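Local structure of methyltransferase domain-containing protein (Serratia marcescens, 7CLF) at residues P155-F160 / G180-A185; Q168-L173 / G236-H241; A273-L278 / G302-A307; N321-K326 / L333-K338. The protein probably transfers a methyl group from S-adenosyl-L-methionine to a hydroxyl oxygen of its substrate, working as a dimeric O-methyltransferase. All coordinates share one frame; numbering follows the deposited sequence.

From the N terminus, interaction 1 comes first: it closes a short loop that leaves helix 139-163, runs through strand 171-175 and returns on helix 181-189. Interaction 2 opens inside that loop and closes beyond it, at strand 239-243, so the two cross; Leu182 and the two phenylalanines of interaction 1 pack on His241. Interaction 3 follows in series, joining the end of strand 270-275 to the loop before helix 307-316. Interaction 4, last and shortest, pairs strands 322-324 and 332-337 in a hairpin that continues the same sheet. Ser274 meets His241, and Ala273 pairs with Ile334, tying interactions 2, 3 and 4 together across neighbouring strands.

Interaction 1. Residues P155-F160 / G180-A185; sequences PFIAGF and GSLPMA
Ile157 is the bump of this contact, reaching from helix 139-163 toward the first turn of helix 181-189, where Ser181, Leu182 and Ala185 form the hollow that takes it. Its two branches divide the work. CG1 lies anti to the carbonyl carbon (chi1 -71°) and, with chi2 extended, CD1 reaches the start of the second helix, 3.1 Å from Ser181 OG and 3.7 Å from Leu182 N. The CG2 methyl goes the other way along that helix and rests 3.6 Å from Ala185 CB, one turn on from Ser181.

Leu182 returns the fit, its side chain crossing that of Ile157 obliquely. Its CG passes 4.2 Å from Ile157 CG1, and its two methyls spread toward the aromatic side chains: CD1 approaches Phe156 CE2 at 4.3 Å, while CD2 lies near Phe160 CD2. The phenylalanines also lean on Leu333, and Phe156 makes a cation-pi contact with Arg331, a residue that binds S-adenosyl-L-homocysteine.

The helix segments run at 32° to each other, their axes 9.9 Å apart at closest. Gly180 occupies the N-cap position of the second helix, which follows the first strand of the Rossmann-like sheet, as in class I methyltransferases, beside the cofactor pocket.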
loop_
_atom_site.group_PDB
_atom_site.type_symbol
_atom_site.label_atom_id
_atom_site.label_comp_id
_atom_site.label_asym_id
_atom_site.label_seq_id
_atom_site.Cartn_x
_atom_site.Cartn_y
_atom_site.Cartn_z
ATOM N N PRO A 155 -17.771 -2.379 18.623
ATOM C CA PRO A 155 -19.023 -3.086 18.286
ATOM C C PRO A 155 -19.109 -4.508 18.821
ATOM O O PRO A 155 -20.183 -4.915 19.284
ATOM C CB PRO A 155 -19.034 -3.046 16.746
ATOM C CG PRO A 155 -18.227 -1.851 16.410
ATOM C CD PRO A 155 -17.098 -1.914 17.394
ATOM N N PHE A 156 -18.026 -5.289 18.756
ATOM C CA PHE A 156 -18.017 -6.598 19.405
ATOM C C PHE A 156 -18.407 -6.489 20.878
ATOM O O PHE A 156 -19.296 -7.202 21.355
ATOM C CB PHE A 156 -16.630 -7.244 19.282
ATOM C CG PHE A 156 -16.377 -8.330 20.300
ATOM C CD1 PHE A 156 -17.084 -9.519 20.258
ATOM C CD2 PHE A 156 -15.420 -8.166 21.284
ATOM C CE1 PHE A 156 -16.854 -10.513 21.185
ATOM C CE2 PHE A 156 -15.188 -9.158 22.229
ATOM C CZ PHE A 156 -15.905 -10.330 22.181
ATOM N N ILE A 157 -17.730 -5.604 21.615
ATOM C CA ILE A 157 -17.958 -5.493 23.056
ATOM C C ILE A 157 -19.419 -5.158 23.335
ATOM O O ILE A 157 -20.076 -5.793 24.166
ATOM C CB ILE A 157 -17.007 -4.446 23.664
ATOM C CG1 ILE A 157 -15.578 -5.000 23.674
ATOM C CG2 ILE A 157 -17.464 -4.026 25.069
ATOM C CD1 ILE A 157 -14.521 -3.939 23.883
ATOM N N ALA A 158 -19.955 -4.178 22.609
ATOM C CA ALA A 158 -21.345 -3.792 22.807
ATOM C C ALA A 158 -22.272 -4.973 22.578
ATOM O O ALA A 158 -23.201 -5.200 23.360
ATOM C CB ALA A 158 -21.704 -2.630 21.883
ATOM N N GLY A 159 -22.010 -5.766 21.536
ATOM C CA GLY A 159 -22.853 -6.917 21.280
ATOM C C GLY A 159 -22.712 -7.980 22.351
ATOM O O GLY A 159 -23.712 -8.494 22.856
ATOM N N PHE A 160 -21.466 -8.328 22.696
ATOM C CA PHE A 160 -21.201 -9.328 23.732
ATOM C C PHE A 160 -21.931 -8.990 25.029
ATOM O O PHE A 160 -22.610 -9.837 25.611
ATOM C CB PHE A 160 -19.694 -9.423 23.975
ATOM C CG PHE A 160 -19.246 -10.672 24.697
ATOM C CD1 PHE A 160 -20.107 -11.737 24.918
ATOM C CD2 PHE A 160 -17.934 -10.777 25.145
ATOM C CE1 PHE A 160 -19.661 -12.889 25.585
ATOM C CE2 PHE A 160 -17.481 -11.914 25.806
ATOM C CZ PHE A 160 -18.350 -12.972 26.027
ATOM N N GLY A 180 -8.701 -3.029 27.888
ATOM C CA GLY A 180 -9.580 -3.284 29.009
ATOM C C GLY A 180 -10.994 -2.804 28.825
ATOM O O GLY A 180 -11.735 -2.705 29.809
ATOM N N SER A 181 -11.399 -2.493 27.592
ATOM C CA SER A 181 -12.723 -1.924 27.394
ATOM C C SER A 181 -13.824 -2.963 27.565
ATOM O O SER A 181 -14.977 -2.591 27.801
ATOM C CB SER A 181 -12.802 -1.269 26.017
ATOM O OG SER A 181 -12.228 -2.122 25.049
ATOM N N LEU A 182 -13.489 -4.254 27.467
ATOM C CA LEU A 182 -14.477 -5.288 27.784
ATOM C C LEU A 182 -14.781 -5.332 29.278
ATOM O O LEU A 182 -15.954 -5.190 29.656
ATOM C CB LEU A 182 -13.995 -6.647 27.276
ATOM C CG LEU A 182 -14.988 -7.699 26.813
ATOM C CD1 LEU A 182 -14.212 -8.977 26.393
ATOM C CD2 LEU A 182 -16.076 -7.971 27.821
ATOM N N PRO A 183 -13.802 -5.582 30.167
ATOM C CA PRO A 183 -14.122 -5.519 31.604
ATOM C C PRO A 183 -14.779 -4.209 32.004
ATOM O O PRO A 183 -15.663 -4.214 32.870
ATOM C CB PRO A 183 -12.755 -5.700 32.281
ATOM C CG PRO A 183 -11.932 -6.444 31.288
ATOM C CD PRO A 183 -12.392 -5.955 29.940
ATOM N N MET A 184 -14.383 -3.091 31.382
ATOM C CA MET A 184 -14.996 -1.803 31.702
ATOM C C MET A 184 -16.481 -1.815 31.378
ATOM O O MET A 184 -17.310 -1.385 32.190
ATOM C CB MET A 184 -14.294 -0.673 30.948
ATOM C CG MET A 184 -13.039 -0.149 31.632
ATOM S SD MET A 184 -12.404 1.358 30.889
ATOM C CE MET A 184 -11.547 0.733 29.461
ATOM N N ALA A 185 -16.834 -2.299 30.181
ATOM C CA ALA A 185 -18.240 -2.422 29.814
ATOM C C ALA A 185 -18.966 -3.414 30.717
ATOM O O ALA A 185 -20.129 -3.195 31.071
ATOM C CB ALA A 185 -18.369 -2.834 28.347
#

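Interaction 2. Residues Q168-L173 / G236-H241; sequences QHRAFL and GYDLIH
Ala171 and Leu239 begin the parallel pairing of strands 171-175 and 239-243, central neighbours in the Rossmann-like methyltransferase sheet. Leu239 N donates to Ala171 O, Leu173 N to Leu239 O at 3.0 Å, and His241 N to Leu173 O, so the chains are stitched alternately from each side.

The inner part is tightly packed. On the face bearing Phe172 and Leu239 these side chains lie side by side, CD1 of Phe172 3.6 Å from CG of Leu239. With CG anti to the backbone N (chi1 167°), the Phe172 ring also runs alongside His241, whose CB meets the ring edge 3.5 Å from CE1. The imidazole of His241 bonds instead to Ser274 and Asp174. On the other face Leu173 CB sits over the Tyr237 ring, 3.9 Å from its centroid.

Toward the exposed start of the pairing, polar contacts take over and the chains are less regular. Arg170 lies at the solvent edge, its guanidinium passing over Asp238 OD1 in a long, purely electrostatic contact. His169 is more enclosed: Leu239 CB covers one ring face, 3.5 Å from the centroid, while NE2 bonds to Tyr164. Asp238 OD2 receives a weak bond from His169 ND1. The carboxylate's firmer bond is at its other oxygen: Ala171 N reaches OD1 at 2.9 Å with an N-H...O angle of 166°, nearly along the C-O axis.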
loop_
_atom_site.group_PDB
_atom_site.type_symbol
_atom_site.label_atom_id
_atom_site.label_comp_id
_atom_site.label_asym_id
_atom_site.label_seq_id
_atom_site.Cartn_x
_atom_site.Cartn_y
_atom_site.Cartn_z
ATOM N N GLN A 168 -24.481 -14.702 35.373
ATOM C CA GLN A 168 -24.405 -16.067 35.874
ATOM C C GLN A 168 -23.041 -16.425 36.454
ATOM O O GLN A 168 -22.877 -17.539 36.968
ATOM C CB GLN A 168 -24.774 -17.053 34.757
ATOM C CG GLN A 168 -23.666 -17.335 33.766
ATOM C CD GLN A 168 -24.189 -17.922 32.460
ATOM O OE1 GLN A 168 -24.198 -17.251 31.426
ATOM N NE2 GLN A 168 -24.632 -19.180 32.506
ATOM N N HIS A 169 -22.062 -15.526 36.401
ATOM C CA HIS A 169 -20.732 -15.819 36.915
ATOM C C HIS A 169 -20.412 -14.901 38.083
ATOM O O HIS A 169 -20.897 -13.770 38.159
ATOM C CB HIS A 169 -19.651 -15.656 35.836
ATOM C CG HIS A 169 -19.989 -16.323 34.539
ATOM N ND1 HIS A 169 -19.749 -17.660 34.305
ATOM C CD2 HIS A 169 -20.550 -15.837 33.406
ATOM C CE1 HIS A 169 -20.148 -17.968 33.084
ATOM N NE2 HIS A 169 -20.641 -16.880 32.518
ATOM N N ARG A 170 -19.571 -15.401 38.980
ATOM C CA ARG A 170 -19.119 -14.623 40.123
ATOM C C ARG A 170 -17.854 -13.832 39.816
ATOM O O ARG A 170 -17.696 -12.707 40.307
ATOM C CB ARG A 170 -18.886 -15.547 41.319
ATOM C CG ARG A 170 -18.490 -16.960 40.923
ATOM C CD ARG A 170 -17.878 -17.714 42.102
ATOM N NE ARG A 170 -17.002 -18.801 41.663
ATOM C CZ ARG A 170 -15.707 -18.655 41.391
ATOM N NH1 ARG A 170 -15.129 -17.469 41.520
ATOM N NH2 ARG A 170 -14.985 -19.700 40.997
ATOM N N ALA A 171 -16.958 -14.384 38.999
ATOM C CA ALA A 171 -15.698 -13.721 38.693
ATOM C C ALA A 171 -15.334 -13.954 37.233
ATOM O O ALA A 171 -15.552 -15.043 36.689
ATOM C CB ALA A 171 -14.573 -14.218 39.611
ATOM N N PHE A 172 -14.778 -12.922 36.602
ATOM C CA PHE A 172 -14.461 -12.947 35.180
ATOM C C PHE A 172 -13.031 -12.478 34.981
ATOM O O PHE A 172 -12.654 -11.409 35.469
ATOM C CB PHE A 172 -15.425 -12.048 34.398
ATOM C CG PHE A 172 -14.998 -11.775 32.985
ATOM C CD1 PHE A 172 -15.012 -12.783 32.036
ATOM C CD2 PHE A 172 -14.607 -10.505 32.598
ATOM C CE1 PHE A 172 -14.640 -12.531 30.711
ATOM C CE2 PHE A 172 -14.225 -10.242 31.279
ATOM C CZ PHE A 172 -14.255 -11.250 30.334
ATOM N N LEU A 173 -12.244 -13.260 34.254
ATOM C CA LEU A 173 -10.882 -12.874 33.902
ATOM C C LEU A 173 -10.791 -12.675 32.392
ATOM O O LEU A 173 -11.184 -13.559 31.624
ATOM C CB LEU A 173 -9.880 -13.933 34.364
ATOM C CG LEU A 173 -8.407 -13.848 33.959
ATOM C CD1 LEU A 173 -7.720 -12.695 34.659
ATOM C CD2 LEU A 173 -7.694 -15.163 34.281
ATOM N N GLY A 236 -9.989 -18.095 41.175
ATOM C CA GLY A 236 -11.321 -18.675 40.982
ATOM C C GLY A 236 -12.114 -17.949 39.914
ATOM O O GLY A 236 -13.117 -17.372 40.263
ATOM N N TYR A 237 -11.695 -18.001 38.655
ATOM C CA TYR A 237 -12.500 -17.311 37.618
ATOM C C TYR A 237 -13.427 -18.309 36.932
ATOM O O TYR A 237 -12.934 -19.161 36.243
ATOM C CB TYR A 237 -11.586 -16.521 36.687
ATOM C CG TYR A 237 -10.749 -15.532 37.439
ATOM C CD1 TYR A 237 -11.287 -14.354 37.886
ATOM C CD2 TYR A 237 -9.429 -15.791 37.719
ATOM C CE1 TYR A 237 -10.539 -13.455 38.605
ATOM C CE2 TYR A 237 -8.656 -14.887 38.411
ATOM C CZ TYR A 237 -9.222 -13.723 38.860
ATOM O OH TYR A 237 -8.490 -12.836 39.553
ATOM N N ASP A 238 -14.739 -18.175 37.133
ATOM C CA ASP A 238 -15.715 -19.129 36.548
ATOM C C ASP A 238 -16.050 -18.748 35.106
ATOM O O ASP A 238 -16.776 -19.474 34.483
ATOM C CB ASP A 238 -16.924 -19.355 37.444
ATOM C CG ASP A 238 -17.757 -18.111 37.609
ATOM O OD1 ASP A 238 -17.237 -17.176 38.093
ATOM O OD2 ASP A 238 -18.908 -18.146 37.275
ATOM N N LEU A 239 -15.603 -17.573 34.671
ATOM C CA LEU A 239 -15.619 -17.204 33.240
ATOM C C LEU A 239 -14.270 -16.587 32.845
ATOM O O LEU A 239 -13.832 -15.637 33.453
ATOM C CB LEU A 239 -16.794 -16.321 32.833
ATOM C CG LEU A 239 -16.705 -15.882 31.376
ATOM C CD1 LEU A 239 -16.692 -17.080 30.467
ATOM C CD2 LEU A 239 -17.795 -14.919 30.991
ATOM N N ILE A 240 -13.651 -17.160 31.836
ATOM C CA ILE A 240 -12.398 -16.636 31.307
ATOM C C ILE A 240 -12.611 -16.378 29.827
ATOM O O ILE A 240 -13.238 -17.189 29.137
ATOM C CB ILE A 240 -11.225 -17.613 31.546
ATOM C CG1 ILE A 240 -11.023 -17.822 33.049
ATOM C CG2 ILE A 240 -9.935 -17.111 30.922
ATOM C CD1 ILE A 240 -10.088 -18.948 33.369
ATOM N N HIS A 241 -12.120 -15.234 29.349
ATOM C CA HIS A 241 -12.220 -14.831 27.957
ATOM C C HIS A 241 -10.830 -14.566 27.413
ATOM O O HIS A 241 -9.926 -14.141 28.140
ATOM C CB HIS A 241 -13.097 -13.565 27.801
ATOM C CG HIS A 241 -13.145 -12.999 26.416
ATOM N ND1 HIS A 241 -12.534 -11.810 26.081
ATOM C CD2 HIS A 241 -13.806 -13.408 25.303
ATOM C CE1 HIS A 241 -12.796 -11.523 24.816
ATOM N NE2 HIS A 241 -13.570 -12.476 24.323
#

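Interaction 3. Residues A273-L278 / G302-A307; sequences ASETPL and GIESSA
Glu304 brings the loop before helix 307-316 against the end of strand 270-275. Its side chain folds back at chi2 (-68°), bringing OE1 to a water it shares with Glu275 OE1 and Thr276 N. The water lies 2.8 Å from each carboxylate oxygen and accepts from Thr276 N at 2.7 Å. Glu275 OE1 and Glu304 OE1 are themselves 4.5 Å apart, with the water bridging them. Higher up the same side chain, Glu304 CB packs against Leu278 CG, the two side chains crossing at about a right angle.

Ser305 points away from the strand segment at its CB, its OG is hydrogen-bonded to Arg313, and it makes the contact through its carbonyl. Leu278 N donates to Ser305 O at 2.7 Å, approaching from above the carbonyl plane, while Pro277 CB lies 3.3 Å from the same oxygen.

Ser306 touches Leu278 O through its CA, and stands at the N-cap of the next helix. Ala307 opens that helix; its N donates to a second water, which also lies close to Leu278 O.

Beyond the segments, Leu278 packs on Ile59 of the second subunit, and Glu275 makes a weak hydrogen bond to His247, the predicted proton acceptor. The contact thus lines the probable catalytic site of an O-methyltransferase, at the C-terminal end of a Rossmann-like strand and close to the dimer interface.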
loop_
_atom_site.group_PDB
_atom_site.type_symbol
_atom_site.label_atom_id
_atom_site.label_comp_id
_atom_site.label_asym_id
_atom_site.label_seq_id
_atom_site.Cartn_x
_atom_site.Cartn_y
_atom_site.Cartn_z
ATOM N N ALA A 273 -13.271 -17.952 23.731
ATOM C CA ALA A 273 -12.347 -17.237 22.868
ATOM C C ALA A 273 -13.145 -16.570 21.751
ATOM O O ALA A 273 -14.106 -17.145 21.230
ATOM C CB ALA A 273 -11.268 -18.175 22.305
ATOM N N SER A 274 -12.777 -15.334 21.417
ATOM C CA SER A 274 -13.421 -14.594 20.344
ATOM C C SER A 274 -12.387 -14.263 19.275
ATOM O O SER A 274 -11.324 -13.708 19.573
ATOM C CB SER A 274 -14.107 -13.316 20.854
ATOM O OG SER A 274 -13.231 -12.438 21.522
ATOM N N GLU A 275 -12.703 -14.617 18.038
ATOM C CA GLU A 275 -11.801 -14.428 16.916
ATOM C C GLU A 275 -12.624 -13.976 15.719
ATOM O O GLU A 275 -13.854 -13.912 15.777
ATOM C CB GLU A 275 -11.027 -15.721 16.615
ATOM C CG GLU A 275 -10.086 -16.146 17.728
ATOM C CD GLU A 275 -8.748 -15.434 17.644
ATOM O OE1 GLU A 275 -8.148 -15.424 16.551
ATOM O OE2 GLU A 275 -8.296 -14.874 18.656
ATOM N N THR A 276 -11.938 -13.638 14.627
ATOM C CA THR A 276 -12.592 -13.301 13.358
ATOM C C THR A 276 -12.135 -14.347 12.357
ATOM O O THR A 276 -11.153 -14.134 11.628
ATOM C CB THR A 276 -12.256 -11.891 12.871
ATOM O OG1 THR A 276 -10.836 -11.739 12.751
ATOM C CG2 THR A 276 -12.805 -10.845 13.819
ATOM N N PRO A 277 -12.807 -15.490 12.293
ATOM C CA PRO A 277 -12.270 -16.632 11.560
ATOM C C PRO A 277 -12.482 -16.517 10.057
ATOM O O PRO A 277 -13.320 -15.761 9.568
ATOM C CB PRO A 277 -13.066 -17.808 12.131
ATOM C CG PRO A 277 -14.374 -17.209 12.530
ATOM C CD PRO A 277 -14.099 -15.793 12.936
ATOM N N LEU A 278 -11.699 -17.304 9.322
ATOM C CA LEU A 278 -12.005 -17.486 7.912
ATOM C C LEU A 278 -13.321 -18.251 7.770
ATOM O O LEU A 278 -13.743 -18.983 8.674
ATOM C CB LEU A 278 -10.879 -18.239 7.202
ATOM C CG LEU A 278 -9.517 -17.550 7.165
ATOM C CD1 LEU A 278 -8.481 -18.589 6.818
ATOM C CD2 LEU A 278 -9.514 -16.420 6.141
ATOM N N GLY A 302 1.685 -16.273 13.839
ATOM C CA GLY A 302 0.256 -16.025 13.756
ATOM C C GLY A 302 -0.330 -16.346 12.391
ATOM O O GLY A 302 0.353 -16.350 11.362
ATOM N N ILE A 303 -1.636 -16.614 12.401
ATOM C CA ILE A 303 -2.383 -17.066 11.229
ATOM C C ILE A 303 -3.869 -16.938 11.560
ATOM O O ILE A 303 -4.252 -16.982 12.731
ATOM C CB ILE A 303 -1.985 -18.516 10.863
ATOM C CG1 ILE A 303 -2.513 -18.936 9.482
ATOM C CG2 ILE A 303 -2.456 -19.493 11.936
ATOM C CD1 ILE A 303 -2.009 -20.314 9.026
ATOM N N GLU A 304 -4.728 -16.745 10.558
ATOM C CA GLU A 304 -6.157 -16.859 10.818
ATOM C C GLU A 304 -6.600 -18.277 10.491
ATOM O O GLU A 304 -5.973 -18.970 9.694
ATOM C CB GLU A 304 -6.988 -15.851 10.017
ATOM C CG GLU A 304 -6.606 -14.373 10.205
ATOM C CD GLU A 304 -6.900 -13.819 11.606
ATOM O OE1 GLU A 304 -7.916 -14.210 12.227
ATOM O OE2 GLU A 304 -6.098 -12.978 12.077
ATOM N N SER A 305 -7.691 -18.704 11.118
ATOM C CA SER A 305 -8.167 -20.073 11.009
ATOM C C SER A 305 -9.671 -20.047 10.803
ATOM O O SER A 305 -10.303 -18.990 10.858
ATOM C CB SER A 305 -7.772 -20.874 12.254
ATOM O OG SER A 305 -6.424 -20.607 12.593
ATOM N N SER A 306 -10.252 -21.217 10.563
ATOM C CA SER A 306 -11.699 -21.317 10.457
ATOM C C SER A 306 -12.309 -21.595 11.831
ATOM O O SER A 306 -11.609 -21.854 12.812
ATOM C CB SER A 306 -12.080 -22.415 9.470
ATOM O OG SER A 306 -11.742 -23.672 10.022
ATOM N N ALA A 307 -13.639 -21.541 11.895
ATOM C CA ALA A 307 -14.310 -21.853 13.150
ATOM C C ALA A 307 -14.104 -23.314 13.526
ATOM O O ALA A 307 -13.913 -23.646 14.703
ATOM C CB ALA A 307 -15.791 -21.523 13.048
HETATM O O HOH W 1 -9.283 -13.725 14.581
HETATM O O HOH W 2 -15.262 -20.584 9.666
#

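Interaction 4. Residues N321-K326 / L333-K338; sequences NARIMK and LIVGEK
Arg323 and Val335 form the hydrogen-bonded pair of this antiparallel hairpin: Arg323 N donates to Val335 O at 2.9 Å and Val335 N returns a bond to Arg323 O at 3.0 Å. Met325 N adds a further bond to Leu333 O. Between them Ile324 and Ile334 make the non-hydrogen-bonded pair.

The charged contact lies on the face of Arg323 and Val335. Arg323 grips the Glu337 carboxylate end-on with two nitrogens, NH1 to OE2 at 2.7 Å and NH2 to OE1 at 2.9 Å, the second almost straight at 177°. Both oxygens offer their syn lone pairs, and the guanidinium and carboxylate planes are only 16° apart. NH2 also donates to Asn321 O, from above that carbonyl plane, which helps fix the rotation of the guanidinium. Glu337 OE2 has a second cationic partner in Arg270 on the neighbouring strand, so the carboxylate probably stays ionised.

Apolar contacts fill both faces. Val335 CG1 packs beneath one face of the guanidinium and closely against Met325 CG, at 3.5 Å. Met325, with its CG anti to the carbonyl carbon (chi1 -82°), crosses Leu333 and sets SD 3.6 Å from Leu333 CD1. On the other face, Ile324 CD1 meets Ile334 CG1 at 3.6 Å, the two side chains pointing the same way; Ile334 also touches Tyr310 and Phe314 of helix 307-316.

Strand 332-337 runs antiparallel to strand 270-275 as well, giving the C-terminal beta hairpin that completes the seven-stranded sheet of class I methyltransferases.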
loop_
_atom_site.group_PDB
_atom_site.type_symbol
_atom_site.label_atom_id
_atom_site.label_comp_id
_atom_site.label_asym_id
_atom_site.label_seq_id
_atom_site.Cartn_x
_atom_site.Cartn_y
_atom_site.Cartn_z
ATOM N N ASN A 321 -17.640 -30.101 25.606
ATOM C CA ASN A 321 -18.775 -29.492 24.913
ATOM C C ASN A 321 -18.372 -28.263 24.108
ATOM O O ASN A 321 -19.172 -27.337 23.933
ATOM C CB ASN A 321 -19.891 -29.140 25.897
ATOM C CG ASN A 321 -20.834 -30.294 26.128
ATOM O OD1 ASN A 321 -20.665 -31.072 27.072
ATOM N ND2 ASN A 321 -21.827 -30.429 25.248
ATOM N N ALA A 322 -17.134 -28.249 23.616
ATOM C CA ALA A 322 -16.667 -27.147 22.787
ATOM C C ALA A 322 -17.662 -26.889 21.669
ATOM O O ALA A 322 -18.136 -27.824 21.022
ATOM C CB ALA A 322 -15.286 -27.469 22.215
ATOM N N ARG A 323 -18.001 -25.616 21.462
ATOM C CA ARG A 323 -19.055 -25.273 20.517
ATOM C C ARG A 323 -18.923 -23.813 20.105
ATOM O O ARG A 323 -18.258 -23.011 20.772
ATOM C CB ARG A 323 -20.442 -25.543 21.119
ATOM C CG ARG A 323 -20.846 -24.561 22.210
ATOM C CD ARG A 323 -21.680 -25.208 23.317
ATOM N NE ARG A 323 -21.824 -24.339 24.493
ATOM C CZ ARG A 323 -21.270 -24.580 25.680
ATOM N NH1 ARG A 323 -21.449 -23.740 26.692
ATOM N NH2 ARG A 323 -20.539 -25.668 25.865
ATOM N N ILE A 324 -19.573 -23.484 18.992
ATOM C CA ILE A 324 -19.679 -22.113 18.505
ATOM C C ILE A 324 -20.911 -21.471 19.127
ATOM O O ILE A 324 -22.038 -21.918 18.889
ATOM C CB ILE A 324 -19.768 -22.071 16.972
ATOM C CG1 ILE A 324 -18.546 -22.735 16.334
ATOM C CG2 ILE A 324 -19.945 -20.639 16.497
ATOM C CD1 ILE A 324 -17.222 -22.255 16.892
ATOM N N MET A 325 -20.700 -20.424 19.922
ATOM C CA MET A 325 -21.820 -19.710 20.527
ATOM C C MET A 325 -22.738 -19.148 19.445
ATOM O O MET A 325 -22.279 -18.693 18.390
ATOM C CB MET A 325 -21.311 -18.578 21.427
ATOM C CG MET A 325 -20.889 -19.008 22.835
ATOM S SD MET A 325 -20.780 -17.642 24.027
ATOM C CE MET A 325 -22.130 -16.606 23.454
ATOM N N LYS A 326 -24.049 -19.197 19.702
ATOM C CA LYS A 326 -25.044 -18.714 18.738
ATOM C C LYS A 326 -25.344 -17.256 19.063
ATOM O O LYS A 326 -26.340 -16.913 19.702
ATOM C CB LYS A 326 -26.300 -19.575 18.771
ATOM C CG LYS A 326 -26.025 -21.074 18.762
ATOM C CD LYS A 326 -25.938 -21.623 17.344
ATOM C CE LYS A 326 -25.920 -23.145 17.355
ATOM N NZ LYS A 326 -27.056 -23.712 18.144
ATOM N N LEU A 333 -17.533 -16.628 18.646
ATOM C CA LEU A 333 -17.179 -17.012 20.011
ATOM C C LEU A 333 -17.118 -18.531 20.101
ATOM O O LEU A 333 -18.108 -19.212 19.809
ATOM C CB LEU A 333 -18.187 -16.496 21.043
ATOM C CG LEU A 333 -18.454 -15.015 21.261
ATOM C CD1 LEU A 333 -19.050 -14.776 22.631
ATOM C CD2 LEU A 333 -17.202 -14.273 21.136
ATOM N N ILE A 334 -15.979 -19.054 20.535
ATOM C CA ILE A 334 -15.815 -20.481 20.777
ATOM C C ILE A 334 -15.775 -20.686 22.280
ATOM O O ILE A 334 -15.057 -19.971 22.991
ATOM C CB ILE A 334 -14.549 -21.047 20.107
ATOM C CG1 ILE A 334 -14.504 -20.666 18.625
ATOM C CG2 ILE A 334 -14.508 -22.559 20.248
ATOM C CD1 ILE A 334 -13.515 -19.572 18.316
ATOM N N VAL A 335 -16.544 -21.655 22.764
ATOM C CA VAL A 335 -16.785 -21.793 24.192
ATOM C C VAL A 335 -16.668 -23.259 24.581
ATOM O O VAL A 335 -17.064 -24.152 23.824
ATOM C CB VAL A 335 -18.160 -21.208 24.575
ATOM C CG1 VAL A 335 -19.250 -21.916 23.831
ATOM C CG2 VAL A 335 -18.384 -21.280 26.090
ATOM N N GLY A 336 -16.089 -23.501 25.757
ATOM C CA GLY A 336 -15.981 -24.824 26.334
ATOM C C GLY A 336 -15.966 -24.717 27.845
ATOM O O GLY A 336 -15.930 -23.622 28.408
ATOM N N GLU A 337 -16.000 -25.873 28.504
ATOM C CA GLU A 337 -16.068 -25.940 29.954
ATOM C C GLU A 337 -15.065 -26.959 30.469
ATOM O O GLU A 337 -14.612 -27.843 29.736
ATOM C CB GLU A 337 -17.482 -26.299 30.435
ATOM C CG GLU A 337 -18.459 -25.130 30.440
ATOM C CD GLU A 337 -19.315 -25.081 29.195
ATOM O OE1 GLU A 337 -19.317 -26.083 28.447
ATOM O OE2 GLU A 337 -19.976 -24.044 28.962
ATOM N N LYS A 338 -14.719 -26.827 31.748
ATOM C CA LYS A 338 -13.782 -27.750 32.385
ATOM C C LYS A 338 -14.522 -28.787 33.229
ATOM O O LYS A 338 -15.502 -28.465 33.906
ATOM C CB LYS A 338 -12.778 -26.983 33.251
ATOM C CG LYS A 338 -11.790 -27.849 33.996
ATOM C CD LYS A 338 -10.649 -27.012 34.543
ATOM C CE LYS A 338 -9.571 -27.876 35.205
ATOM N NZ LYS A 338 -8.373 -27.061 35.612
#